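Local coordinates for protein MtVAO615 (Myceliophthora thermophila, PDB 6F72) that binds FAD bicovalently and is probably an oxidoreductase whose reduced flavin reacts rapidly with molecular oxygen, its substrate still unidentified, at residues A[332-340]-A[350-358]; A[539-550]-A[557-565]. All coordinates share one frame; numbering follows the deposited sequence.

Interaction 1 (A[332-340]-A[350-358]); sequences DFLDGGNSF and TAYGTMPGA
The open end of an antiparallel beta hairpin, strands 339-344 and 348-356, is closed here by a backbone pair between Ser339 and Thr354, just where helix 316-335 turns into the first strand. Ser339 N gives its hydrogen to Thr354 O at 2.9 Å, and Thr354 N returns one to Ser339 O. Beside this pair Ser339 OG lies 3.4 Å from Thr354 CB. A water joins the two hydroxyls and Tyr352 O, while Ile239 O is a further partner of Ser339 OG and His394 NE2 of Thr354 OG1.

The helix ends in a Schellman motif, with Gly337 at positive phi. The turn is tied by Asn338, whose ND2 reaches back to Phe333 O at 2.7 Å, in the carbonyl plane; that bond fixes the rotation of the amide and leaves OD1 against Met355, 3.2 Å from its CA. The Phe333 ring, its CG turned anti to the backbone N (chi1 177°), reaches in between Asn338 and Phe340: Asn338 CB sits over one face, Phe340 CE2 over the opposite one, both offset toward the rim. The Met355 side chain crosses that of Phe333 at about a right angle, CG 3.7 Å from Phe333 CE1, and its bent end brings SD to the ring edge in a Met-aromatic contact. Further along, Phe340 CE1 lies 3.6 Å from Gly353 CA, where even a CB would be tight against that ring, and Phe340 CD1 meets Ala351 CB.

Helix 360-376 packs here, Phe370 edge-to-face with Phe333 and Phe340, Leu366 and Val363 on Met355, while strand 302-310 pairs with the far edge of strand 348-356 and strand 448-452 flanks strand 339-344.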
loop_
_atom_site.group_PDB
_atom_site.type_symbol
_atom_site.label_atom_id
_atom_site.label_comp_id
_atom_site.label_asym_id
_atom_site.label_seq_id
_atom_site.Cartn_x
_atom_site.Cartn_y
_atom_site.Cartn_z
ATOM N N ASP A 332 -6.803 -6.907 -25.018
ATOM C CA ASP A 332 -7.745 -8.045 -25.116
ATOM C C ASP A 332 -7.561 -9.088 -24.014
ATOM O O ASP A 332 -8.524 -9.742 -23.604
ATOM C CB ASP A 332 -7.641 -8.734 -26.473
ATOM C CG ASP A 332 -8.008 -7.828 -27.613
ATOM O OD1 ASP A 332 -8.854 -6.925 -27.435
ATOM O OD2 ASP A 332 -7.441 -8.023 -28.701
ATOM N N PHE A 333 -6.317 -9.248 -23.568
ATOM C CA PHE A 333 -5.972 -10.156 -22.481
ATOM C C PHE A 333 -6.568 -9.665 -21.163
ATOM O O PHE A 333 -7.147 -10.448 -20.415
ATOM C CB PHE A 333 -4.450 -10.290 -22.409
ATOM C CG PHE A 333 -3.948 -11.139 -21.276
ATOM C CD1 PHE A 333 -3.920 -12.535 -21.383
ATOM C CD2 PHE A 333 -3.446 -10.543 -20.112
ATOM C CE1 PHE A 333 -3.428 -13.319 -20.332
ATOM C CE2 PHE A 333 -2.951 -11.322 -19.060
ATOM C CZ PHE A 333 -2.934 -12.711 -19.175
ATOM N N LEU A 334 -6.443 -8.364 -20.902
ATOM C CA LEU A 334 -6.987 -7.748 -19.693
ATOM C C LEU A 334 -8.512 -7.666 -19.672
ATOM O O LEU A 334 -9.122 -7.864 -18.617
ATOM C CB LEU A 334 -6.399 -6.362 -19.482
ATOM C CG LEU A 334 -4.873 -6.225 -19.402
ATOM C CD1 LEU A 334 -4.556 -4.756 -19.282
ATOM C CD2 LEU A 334 -4.259 -6.997 -18.239
ATOM N N ASP A 335 -9.115 -7.375 -20.834
ATOM C CA ASP A 335 -10.580 -7.323 -20.997
ATOM C C ASP A 335 -11.268 -8.675 -20.795
ATOM O O ASP A 335 -12.477 -8.724 -20.575
ATOM C CB ASP A 335 -10.959 -6.766 -22.387
ATOM C CG ASP A 335 -10.601 -5.291 -22.558
ATOM O OD1 ASP A 335 -10.484 -4.556 -21.545
ATOM O OD2 ASP A 335 -10.428 -4.862 -23.717
ATOM N N GLY A 336 -10.505 -9.760 -20.913
ATOM C CA GLY A 336 -10.999 -11.113 -20.677
ATOM C C GLY A 336 -10.955 -11.527 -19.212
ATOM O O GLY A 336 -11.253 -12.676 -18.894
ATOM N N GLY A 337 -10.580 -10.598 -18.328
ATOM C CA GLY A 337 -10.526 -10.833 -16.884
ATOM C C GLY A 337 -9.166 -11.236 -16.332
ATOM O O GLY A 337 -9.065 -11.622 -15.171
ATOM N N ASN A 338 -8.124 -11.123 -17.161
ATOM C CA ASN A 338 -6.769 -11.589 -16.836
ATOM C C ASN A 338 -5.823 -10.439 -16.510
ATOM O O ASN A 338 -6.145 -9.285 -16.784
ATOM C CB ASN A 338 -6.188 -12.382 -18.008
ATOM C CG ASN A 338 -7.174 -13.356 -18.609
ATOM O OD1 ASN A 338 -7.521 -14.357 -17.999
ATOM N ND2 ASN A 338 -7.618 -13.070 -19.832
ATOM N N SER A 339 -4.655 -10.759 -15.942
ATOM C CA SER A 339 -3.639 -9.754 -15.637
ATOM C C SER A 339 -2.221 -10.270 -15.810
ATOM O O SER A 339 -1.969 -11.481 -15.693
ATOM C CB SER A 339 -3.797 -9.247 -14.209
ATOM O OG SER A 339 -3.509 -10.281 -13.284
ATOM N N PHE A 340 -1.304 -9.339 -16.081
ATOM C CA PHE A 340 0.131 -9.587 -15.957
ATOM C C PHE A 340 0.717 -8.701 -14.887
ATOM O O PHE A 340 0.505 -7.484 -14.888
ATOM C CB PHE A 340 0.867 -9.343 -17.277
ATOM C CG PHE A 340 0.928 -10.545 -18.169
ATOM C CD1 PHE A 340 1.585 -11.714 -17.755
ATOM C CD2 PHE A 340 0.347 -10.512 -19.441
ATOM C CE1 PHE A 340 1.645 -12.829 -18.591
ATOM C CE2 PHE A 340 0.404 -11.619 -20.284
ATOM C CZ PHE A 340 1.049 -12.780 -19.855
ATOM N N THR A 350 10.311 -10.078 -17.009
ATOM C CA THR A 350 9.794 -11.308 -16.421
ATOM C C THR A 350 8.389 -11.040 -15.945
ATOM O O THR A 350 8.176 -10.168 -15.101
ATOM C CB THR A 350 10.672 -11.788 -15.244
ATOM O OG1 THR A 350 12.022 -11.933 -15.694
ATOM C CG2 THR A 350 10.173 -13.133 -14.708
ATOM N N ALA A 351 7.439 -11.797 -16.483
ATOM C CA ALA A 351 6.030 -11.606 -16.184
ATOM C C ALA A 351 5.421 -12.846 -15.600
ATOM O O ALA A 351 5.768 -13.961 -15.991
ATOM C CB ALA A 351 5.276 -11.200 -17.437
ATOM N N TYR A 352 4.505 -12.626 -14.661
ATOM C CA TYR A 352 3.645 -13.672 -14.122
ATOM C C TYR A 352 2.208 -13.397 -14.512
ATOM O O TYR A 352 1.675 -12.317 -14.232
ATOM C CB TYR A 352 3.747 -13.739 -12.601
ATOM C CG TYR A 352 5.143 -13.916 -12.038
ATOM C CD1 TYR A 352 6.049 -14.838 -12.595
ATOM C CD2 TYR A 352 5.546 -13.192 -10.904
ATOM C CE1 TYR A 352 7.324 -15.008 -12.055
ATOM C CE2 TYR A 352 6.814 -13.365 -10.345
ATOM C CZ TYR A 352 7.694 -14.270 -10.927
ATOM O OH TYR A 352 8.947 -14.444 -10.375
ATOM N N GLY A 353 1.601 -14.375 -15.175
ATOM C CA GLY A 353 0.226 -14.262 -15.652
ATOM C C GLY A 353 -0.810 -14.834 -14.708
ATOM O O GLY A 353 -0.580 -15.868 -14.081
ATOM N N THR A 354 -1.959 -14.158 -14.636
ATOM C CA THR A 354 -3.104 -14.578 -13.825
ATOM C C THR A 354 -4.347 -14.633 -14.724
ATOM O O THR A 354 -4.808 -13.611 -15.245
ATOM C CB THR A 354 -3.318 -13.626 -12.635
ATOM O OG1 THR A 354 -2.158 -13.665 -11.792
ATOM C CG2 THR A 354 -4.555 -14.012 -11.825
ATOM N N MET A 355 -4.865 -15.843 -14.903
ATOM C CA MET A 355 -5.923 -16.104 -15.871
ATOM C C MET A 355 -7.088 -16.882 -15.228
ATOM O O MET A 355 -7.223 -18.092 -15.449
ATOM C CB MET A 355 -5.335 -16.828 -17.098
ATOM C CG MET A 355 -4.357 -15.978 -17.905
ATOM S SD MET A 355 -3.256 -16.892 -19.005
ATOM C CE MET A 355 -1.992 -17.425 -17.845
ATOM N N PRO A 356 -7.923 -16.191 -14.412
ATOM C CA PRO A 356 -8.944 -16.902 -13.613
ATOM C C PRO A 356 -9.920 -17.717 -14.461
ATOM O O PRO A 356 -10.407 -17.234 -15.484
ATOM C CB PRO A 356 -9.662 -15.769 -12.864
ATOM C CG PRO A 356 -8.653 -14.665 -12.806
ATOM C CD PRO A 356 -7.944 -14.739 -14.133
ATOM N N GLY A 357 -10.162 -18.958 -14.054
ATOM C CA GLY A 357 -11.077 -19.852 -14.767
ATOM C C GLY A 357 -10.569 -20.432 -16.079
ATOM O O GLY A 357 -11.330 -21.116 -16.781
ATOM N N ALA A 358 -9.304 -20.169 -16.415
ATOM C CA ALA A 358 -8.704 -20.659 -17.661
ATOM C C ALA A 358 -7.979 -21.977 -17.450
ATOM O O ALA A 358 -7.114 -22.066 -16.586
ATOM C CB ALA A 358 -7.757 -19.618 -18.258
HETATM O O HOH W 1 -0.552 -11.549 -12.628
#

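Interaction 2 (A[539-550]-A[557-565]); sequences LLRVKKKYDPDS and GVGSEVWDV
A helix and the loop that follows it in the C-terminal region, helix 536-546 and the turn 557-560, pack together through Val558, whose two methyls press on the helix backbone and Leu539. Val558 CG1 rests 3.4 Å from Leu539 O, and CG2 meets Leu539 CB at 3.8 Å, the two side chains crossing at about a right angle. Next to it Leu540 CD1 lies 3.7 Å from Gly559 CA. A CB on Gly559 would collide with Lys543, whose aliphatic chain passes Val558 O.

The helix belongs to the berberine-like C-terminal region of this FAD-linked oxidase family, and the type II turn Gly557 to Ser560 packs on it. Lys543, bent at chi2 (73°), carries its NZ on toward the C-terminal end of the helix, where it forms a salt bridge with Asp547 OD2 at 2.7 Å; Phe552 O and Thr285 O also accept from it.

Past the helix a water links Ser550 OG to Gly559 O, and the methyls of Val562 border that hydroxyl. A phenylalanine in place of Trp563 would probably leave Ser550 O without a donor and its own smaller ring without the bond that fixes rotation beside Tyr553. Trp563 NE1 donates to that oxygen, Ser550 O, at 2.9 Å and 154°, almost exactly in the indole plane.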
loop_
_atom_site.group_PDB
_atom_site.type_symbol
_atom_site.label_atom_id
_atom_site.label_comp_id
_atom_site.label_asym_id
_atom_site.label_seq_id
_atom_site.Cartn_x
_atom_site.Cartn_y
_atom_site.Cartn_z
ATOM N N LEU A 539 -14.060 15.355 -1.414
ATOM C CA LEU A 539 -13.280 14.696 -0.365
ATOM C C LEU A 539 -13.012 15.641 0.801
ATOM O O LEU A 539 -13.079 15.233 1.962
ATOM C CB LEU A 539 -11.989 14.116 -0.939
ATOM C CG LEU A 539 -12.158 12.872 -1.817
ATOM C CD1 LEU A 539 -10.921 12.578 -2.653
ATOM C CD2 LEU A 539 -12.554 11.646 -0.999
ATOM N N LEU A 540 -12.731 16.901 0.490
ATOM C CA LEU A 540 -12.486 17.921 1.505
ATOM C C LEU A 540 -13.743 18.280 2.290
ATOM O O LEU A 540 -13.680 18.508 3.505
ATOM C CB LEU A 540 -11.850 19.172 0.890
ATOM C CG LEU A 540 -11.298 20.226 1.850
ATOM C CD1 LEU A 540 -10.097 19.705 2.654
ATOM C CD2 LEU A 540 -10.915 21.469 1.061
ATOM N N ARG A 541 -14.872 18.345 1.596
ATOM C CA ARG A 541 -16.171 18.517 2.246
ATOM C C ARG A 541 -16.505 17.382 3.213
ATOM O O ARG A 541 -17.023 17.646 4.296
ATOM C CB ARG A 541 -17.275 18.688 1.220
ATOM C CG ARG A 541 -17.266 20.049 0.544
ATOM C CD ARG A 541 -18.589 20.329 -0.151
ATOM N NE ARG A 541 -18.881 19.386 -1.231
ATOM C CZ ARG A 541 -18.451 19.503 -2.492
ATOM N NH1 ARG A 541 -17.670 20.511 -2.881
ATOM N NH2 ARG A 541 -18.798 18.585 -3.380
ATOM N N VAL A 542 -16.231 16.136 2.818
ATOM C CA VAL A 542 -16.467 14.974 3.690
ATOM C C VAL A 542 -15.528 15.051 4.912
ATOM O O VAL A 542 -15.962 14.853 6.044
ATOM C CB VAL A 542 -16.293 13.613 2.959
ATOM C CG1 VAL A 542 -16.554 12.442 3.907
ATOM C CG2 VAL A 542 -17.229 13.507 1.765
ATOM N N LYS A 543 -14.255 15.360 4.662
ATOM C CA LYS A 543 -13.258 15.552 5.712
ATOM C C LYS A 543 -13.691 16.606 6.737
ATOM O O LYS A 543 -13.610 16.352 7.942
ATOM C CB LYS A 543 -11.884 15.902 5.100
ATOM C CG LYS A 543 -10.824 16.413 6.079
ATOM C CD LYS A 543 -10.265 15.319 6.974
ATOM C CE LYS A 543 -9.001 15.795 7.668
ATOM N NZ LYS A 543 -8.537 14.726 8.589
ATOM N N LYS A 544 -14.146 17.766 6.266
ATOM C CA LYS A 544 -14.645 18.836 7.147
ATOM C C LYS A 544 -15.941 18.485 7.887
ATOM O O LYS A 544 -16.179 18.992 8.997
ATOM C CB LYS A 544 -14.816 20.142 6.375
ATOM C CG LYS A 544 -13.495 20.835 6.087
ATOM C CD LYS A 544 -13.685 21.949 5.074
ATOM C CE LYS A 544 -12.374 22.703 4.879
ATOM N NZ LYS A 544 -12.372 23.429 3.576
ATOM N N LYS A 545 -16.760 17.622 7.286
ATOM C CA LYS A 545 -17.973 17.116 7.948
ATOM C C LYS A 545 -17.658 16.201 9.145
ATOM O O LYS A 545 -18.143 16.441 10.245
ATOM C CB LYS A 545 -18.887 16.398 6.955
ATOM C CG LYS A 545 -20.226 15.978 7.548
ATOM C CD LYS A 545 -21.162 15.413 6.490
ATOM C CE LYS A 545 -22.311 14.652 7.141
ATOM N NZ LYS A 545 -23.204 14.091 6.085
ATOM N N TYR A 546 -16.846 15.171 8.907
ATOM C CA TYR A 546 -16.536 14.116 9.891
ATOM C C TYR A 546 -15.315 14.371 10.774
ATOM O O TYR A 546 -15.106 13.672 11.784
ATOM C CB TYR A 546 -16.417 12.758 9.187
ATOM C CG TYR A 546 -17.732 12.308 8.610
ATOM C CD1 TYR A 546 -18.668 11.638 9.410
ATOM C CD2 TYR A 546 -18.069 12.585 7.274
ATOM C CE1 TYR A 546 -19.898 11.240 8.899
ATOM C CE2 TYR A 546 -19.297 12.185 6.744
ATOM C CZ TYR A 546 -20.209 11.513 7.566
ATOM O OH TYR A 546 -21.433 11.112 7.071
ATOM N N ASP A 547 -14.507 15.359 10.394
ATOM C CA ASP A 547 -13.321 15.735 11.152
ATOM C C ASP A 547 -13.116 17.262 11.107
ATOM O O ASP A 547 -12.047 17.734 10.692
ATOM C CB ASP A 547 -12.091 14.954 10.633
ATOM C CG ASP A 547 -10.849 15.128 11.510
ATOM O OD1 ASP A 547 -10.988 15.578 12.664
ATOM O OD2 ASP A 547 -9.721 14.825 11.037
ATOM N N PRO A 548 -14.123 18.051 11.564
ATOM C CA PRO A 548 -14.019 19.522 11.441
ATOM C C PRO A 548 -12.798 20.147 12.128
ATOM O O PRO A 548 -12.341 21.208 11.698
ATOM C CB PRO A 548 -15.298 20.026 12.108
ATOM C CG PRO A 548 -15.710 18.927 13.032
ATOM C CD PRO A 548 -15.331 17.664 12.319
ATOM N N ASP A 549 -12.289 19.487 13.177
ATOM C CA ASP A 549 -11.147 19.973 13.951
ATOM C C ASP A 549 -9.811 19.394 13.476
ATOM O O ASP A 549 -8.768 19.634 14.097
ATOM C CB ASP A 549 -11.343 19.655 15.446
ATOM C CG ASP A 549 -12.575 20.304 16.026
ATOM O OD1 ASP A 549 -12.750 21.532 15.862
ATOM O OD2 ASP A 549 -13.371 19.579 16.659
ATOM N N SER A 550 -9.856 18.637 12.378
ATOM C CA SER A 550 -8.675 18.009 11.777
ATOM C C SER A 550 -7.839 17.255 12.813
ATOM O O SER A 550 -6.633 17.505 12.972
ATOM C CB SER A 550 -7.840 19.035 10.982
ATOM O OG SER A 550 -8.659 19.777 10.079
ATOM N N GLY A 557 -2.513 13.600 2.730
ATOM C CA GLY A 557 -3.908 13.219 2.956
ATOM C C GLY A 557 -4.887 14.332 2.636
ATOM O O GLY A 557 -4.514 15.513 2.632
ATOM N N VAL A 558 -6.154 13.970 2.402
ATOM C CA VAL A 558 -7.181 14.983 2.208
ATOM C C VAL A 558 -7.253 15.845 3.468
ATOM O O VAL A 558 -7.383 15.320 4.573
ATOM C CB VAL A 558 -8.574 14.365 1.882
ATOM C CG1 VAL A 558 -9.656 15.439 1.832
ATOM C CG2 VAL A 558 -8.530 13.576 0.579
ATOM N N GLY A 559 -7.137 17.159 3.290
ATOM C CA GLY A 559 -7.250 18.107 4.393
ATOM C C GLY A 559 -6.007 18.201 5.267
ATOM O O GLY A 559 -6.063 18.771 6.364
ATOM N N SER A 560 -4.887 17.654 4.784
ATOM C CA SER A 560 -3.626 17.657 5.543
ATOM C C SER A 560 -2.983 19.028 5.567
ATOM O O SER A 560 -2.189 19.323 6.477
ATOM C CB SER A 560 -2.634 16.646 4.978
ATOM O OG SER A 560 -2.375 16.911 3.617
ATOM N N GLU A 561 -3.321 19.854 4.574
ATOM C CA GLU A 561 -2.825 21.225 4.469
ATOM C C GLU A 561 -3.258 22.122 5.650
ATOM O O GLU A 561 -2.821 23.264 5.756
ATOM C CB GLU A 561 -3.168 21.837 3.085
ATOM C CG GLU A 561 -4.623 22.282 2.864
ATOM C CD GLU A 561 -5.604 21.170 2.440
ATOM O OE1 GLU A 561 -5.242 19.969 2.437
ATOM O OE2 GLU A 561 -6.777 21.499 2.115
ATOM N N VAL A 562 -4.096 21.594 6.540
ATOM C CA VAL A 562 -4.416 22.252 7.813
ATOM C C VAL A 562 -3.192 22.264 8.751
ATOM O O VAL A 562 -3.015 23.210 9.517
ATOM C CB VAL A 562 -5.669 21.615 8.483
ATOM C CG1 VAL A 562 -5.892 22.119 9.908
ATOM C CG2 VAL A 562 -6.912 21.894 7.643
ATOM N N TRP A 563 -2.347 21.234 8.666
ATOM C CA TRP A 563 -1.138 21.144 9.498
ATOM C C TRP A 563 0.158 21.410 8.716
ATOM O O TRP A 563 0.353 20.857 7.624
ATOM C CB TRP A 563 -1.058 19.773 10.187
ATOM C CG TRP A 563 -2.209 19.494 11.123
ATOM C CD1 TRP A 563 -3.315 18.726 10.860
ATOM C CD2 TRP A 563 -2.374 19.988 12.464
ATOM N NE1 TRP A 563 -4.145 18.699 11.957
ATOM C CE2 TRP A 563 -3.599 19.465 12.953
ATOM C CE3 TRP A 563 -1.600 20.807 13.306
ATOM C CZ2 TRP A 563 -4.079 19.748 14.243
ATOM C CZ3 TRP A 563 -2.075 21.083 14.590
ATOM C CH2 TRP A 563 -3.309 20.555 15.044
ATOM N N ASP A 564 1.013 22.273 9.282
ATOM C CA ASP A 564 2.440 22.411 8.902
ATOM C C ASP A 564 3.306 21.534 9.793
ATOM O O ASP A 564 3.045 21.399 10.996
ATOM C CB ASP A 564 2.962 23.844 9.102
ATOM C CG ASP A 564 2.374 24.845 8.138
ATOM O OD1 ASP A 564 2.025 24.489 6.982
ATOM O OD2 ASP A 564 2.282 26.020 8.554
ATOM N N VAL A 565 4.354 20.978 9.193
ATOM C CA VAL A 565 5.368 20.207 9.893
ATOM C C VAL A 565 6.604 21.114 9.985
ATOM O O VAL A 565 7.181 21.458 8.949
ATOM C CB VAL A 565 5.700 18.901 9.114
ATOM C CG1 VAL A 565 6.808 18.106 9.802
ATOM C CG2 VAL A 565 4.448 18.051 8.917
HETATM O O HOH W 2 -8.708 19.051 7.475
#

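How the interactions relate
Along the chain the whole of interaction 1 precedes interaction 2, and the two lie on opposite sides of its centre, 39 Å apart between centres and about 25 Å between nearest atoms. They share no helix, strand or sheet. Interaction 1 belongs to the seven-stranded antiparallel sheet and the helices packed on it; interaction 2 belongs to the C-terminal region, where strand 563-565 pairs with strand 571-573 and helix 536-546 packs against helix 272-278. Both come fairly close to the bound FAD: Ser339 is about 11 Å and Lys543 about 10 Å from it, measured from their side chains, so neither of these side chains touches the cofactor, though both lie in its wider surroundings.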